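Local coordinates for pumilio homology domain family member 4 (Saccharomyces cerevisiae, PDB 3BWT), which binds mRNA through its Pumilio homology domain, the part present here, an arc of helical repeats that takes up single-stranded RNA, at residues A4-V7 with L8-I12. Numbering follows the deposited sequence.
Sequences ADAV and LDQYI
Tyr11 reaches back along the chain to Ala6, whose CB meets the edge of the phenol ring near its plane, 3.9 Å from CE2. The ring gets there because CG stands anti to the carbonyl carbon of Tyr11 (chi1 -71°). Between these two residues the chain has helical backbone angles at Leu8 to Gln10. Gln10 N donates to Val7 O over 3.0 Å, although the place of that oxygen is less certain, and an overlapping turn, one residue on, is closed by Tyr11 N to Leu8 O at 2.8 Å. These consecutive i to i+3 turns make a short helix-like turn ahead of helix 15-18. The buried side is that of Leu8, which turns away from residues 4-7, with the partly covered Tyr11 beside it; Val7, Asp9 and Gln10 lie on the solvent side, where Val7 CG1 lies alongside Asp9 CB at 3.9 Å. Replacing Tyr11 by an alanine would probably leave Ala6 CB without its aromatic neighbour and open a gap beside Phe27. At this N-terminal end of the Pumilio homology domain, Leu8 packs on Ile15 of helix 15-18, on Leu35 in a loop and on Ala39 of helix 37-47, while the Tyr11 ring meets that of Phe27 in helix 22-34 with the planes about 70° apart and also touches Leu18.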
ATOM      1  N   ALA A   4      16.684  31.460 -20.836  1.00 41.35           N
ATOM      2  CA  ALA A   4      17.915  30.772 -21.225  1.00 40.61           C
ATOM      3  C   ALA A   4      19.152  31.618 -20.947  1.00 55.56           C
ATOM      4  O   ALA A   4      20.189  31.103 -20.514  1.00 56.44           O
ATOM      5  CB  ALA A   4      17.864  30.371 -22.690  1.00 51.27           C
ATOM      6  N   ASP A   5      19.037  32.918 -21.204  1.00 43.58           N
ATOM      7  CA  ASP A   5      20.135  33.839 -20.965  1.00 39.19           C
ATOM      8  C   ASP A   5      19.746  34.861 -19.919  1.00 40.15           C
ATOM      9  O   ASP A   5      20.048  36.043 -20.066  1.00 40.97           O
ATOM     10  CB  ASP A   5      20.510  34.565 -22.254  1.00 45.10           C
ATOM     11  CG  ASP A   5      21.018  33.627 -23.319  1.00 48.08           C
ATOM     12  OD1 ASP A   5      21.952  32.837 -23.034  1.00 39.28           O
ATOM     13  OD2 ASP A   5      20.478  33.688 -24.442  1.00 43.33           O
ATOM     14  N   ALA A   6      19.052  34.411 -18.877  1.00 34.80           N
ATOM     15  CA  ALA A   6      18.644  35.307 -17.800  1.00 27.35           C
ATOM     16  C   ALA A   6      19.362  34.950 -16.513  1.00 26.67           C
ATOM     17  O   ALA A   6      20.045  33.927 -16.426  1.00 28.66           O
ATOM     18  CB  ALA A   6      17.133  35.290 -17.603  1.00 28.46           C
ATOM     19  N   VAL A   7      19.197  35.801 -15.512  1.00 28.25           N
ATOM     20  CA  VAL A   7      20.007  35.727 -14.306  1.00 28.72           C
ATOM     21  C   VAL A   7      19.157  35.983 -13.059  1.00 24.85           C
ATOM     22  O   VAL A   7      18.302  36.862 -13.053  1.00 24.56           O
ATOM     23  CB  VAL A   7      21.173  36.737 -14.399  1.00 28.34           C
ATOM     24  CG1 VAL A   7      21.653  37.163 -13.011  1.00 44.30           C
ATOM     25  CG2 VAL A   7      22.302  36.151 -15.231  1.00 24.33           C
ATOM     26  N   LEU A   8      19.383  35.202 -12.011  1.00 22.62           N
ATOM     27  CA  LEU A   8      18.598  35.326 -10.796  1.00 21.44           C
ATOM     28  C   LEU A   8      18.455  36.792 -10.393  1.00 25.35           C
ATOM     29  O   LEU A   8      17.363  37.264 -10.068  1.00 25.40           O
ATOM     30  CB  LEU A   8      19.252  34.534  -9.667  1.00 21.41           C
ATOM     31  CG  LEU A   8      18.335  33.932  -8.596  1.00 26.89           C
ATOM     32  CD1 LEU A   8      19.067  33.810  -7.274  1.00 31.80           C
ATOM     33  CD2 LEU A   8      17.060  34.739  -8.413  1.00 25.21           C
ATOM     34  N   ASP A   9      19.563  37.521 -10.436  1.00 33.94           N
ATOM     35  CA  ASP A   9      19.592  38.869  -9.882  1.00 31.02           C
ATOM     36  C   ASP A   9      18.622  39.844 -10.541  1.00 27.65           C
ATOM     37  O   ASP A   9      18.238  40.841  -9.938  1.00 33.29           O
ATOM     38  CB  ASP A   9      21.016  39.425  -9.885  1.00 33.40           C
ATOM     39  CG  ASP A   9      21.893  38.763  -8.846  1.00 37.27           C
ATOM     40  OD1 ASP A   9      21.355  38.059  -7.972  1.00 45.66           O
ATOM     41  OD2 ASP A   9      23.129  38.944  -8.906  1.00 46.92           O
ATOM     42  N   GLN A  10      18.206  39.558 -11.766  1.00 29.62           N
ATOM     43  CA  GLN A  10      17.281  40.456 -12.442  1.00 23.32           C
ATOM     44  C   GLN A  10      15.851  40.220 -11.999  1.00 24.45           C
ATOM     45  O   GLN A  10      14.948  40.976 -12.364  1.00 26.03           O
ATOM     46  CB  GLN A  10      17.394  40.339 -13.959  1.00 20.15           C
ATOM     47  CG  GLN A  10      17.103  38.956 -14.517  1.00 22.43           C
ATOM     48  CD  GLN A  10      17.215  38.919 -16.026  1.00 19.86           C
ATOM     49  OE1 GLN A  10      16.310  39.358 -16.740  1.00 18.75           O
ATOM     50  NE2 GLN A  10      18.331  38.400 -16.523  1.00 19.43           N
ATOM     51  N   TYR A  11      15.638  39.181 -11.203  1.00 23.11           N
ATOM     52  CA  TYR A  11      14.271  38.849 -10.811  1.00 28.50           C
ATOM     53  C   TYR A  11      13.986  39.152  -9.350  1.00 26.92           C
ATOM     54  O   TYR A  11      12.849  39.051  -8.899  1.00 24.91           O
ATOM     55  CB  TYR A  11      13.939  37.401 -11.173  1.00 25.47           C
ATOM     56  CG  TYR A  11      13.797  37.213 -12.668  1.00 30.34           C
ATOM     57  CD1 TYR A  11      12.733  37.786 -13.351  1.00 24.77           C
ATOM     58  CD2 TYR A  11      14.733  36.486 -13.401  1.00 26.13           C
ATOM     59  CE1 TYR A  11      12.588  37.639 -14.715  1.00 28.36           C
ATOM     60  CE2 TYR A  11      14.596  36.334 -14.782  1.00 29.90           C
ATOM     61  CZ  TYR A  11      13.516  36.917 -15.433  1.00 31.80           C
ATOM     62  OH  TYR A  11      13.344  36.783 -16.802  1.00 29.82           O
ATOM     63  N   ILE A  12      15.029  39.542  -8.626  1.00 28.10           N
ATOM     64  CA  ILE A  12      14.898  39.878  -7.222  1.00 22.18           C
ATOM     65  C   ILE A  12      13.792  40.893  -7.038  1.00 23.72           C
ATOM     66  O   ILE A  12      13.792  41.952  -7.670  1.00 25.00           O
ATOM     67  CB  ILE A  12      16.211  40.433  -6.663  1.00 24.01           C
ATOM     68  CG1 ILE A  12      17.307  39.368  -6.744  1.00 27.38           C
ATOM     69  CG2 ILE A  12      16.027  40.879  -5.224  1.00 22.00           C
ATOM     70  CD1 ILE A  12      17.083  38.183  -5.823  1.00 21.94           C
TER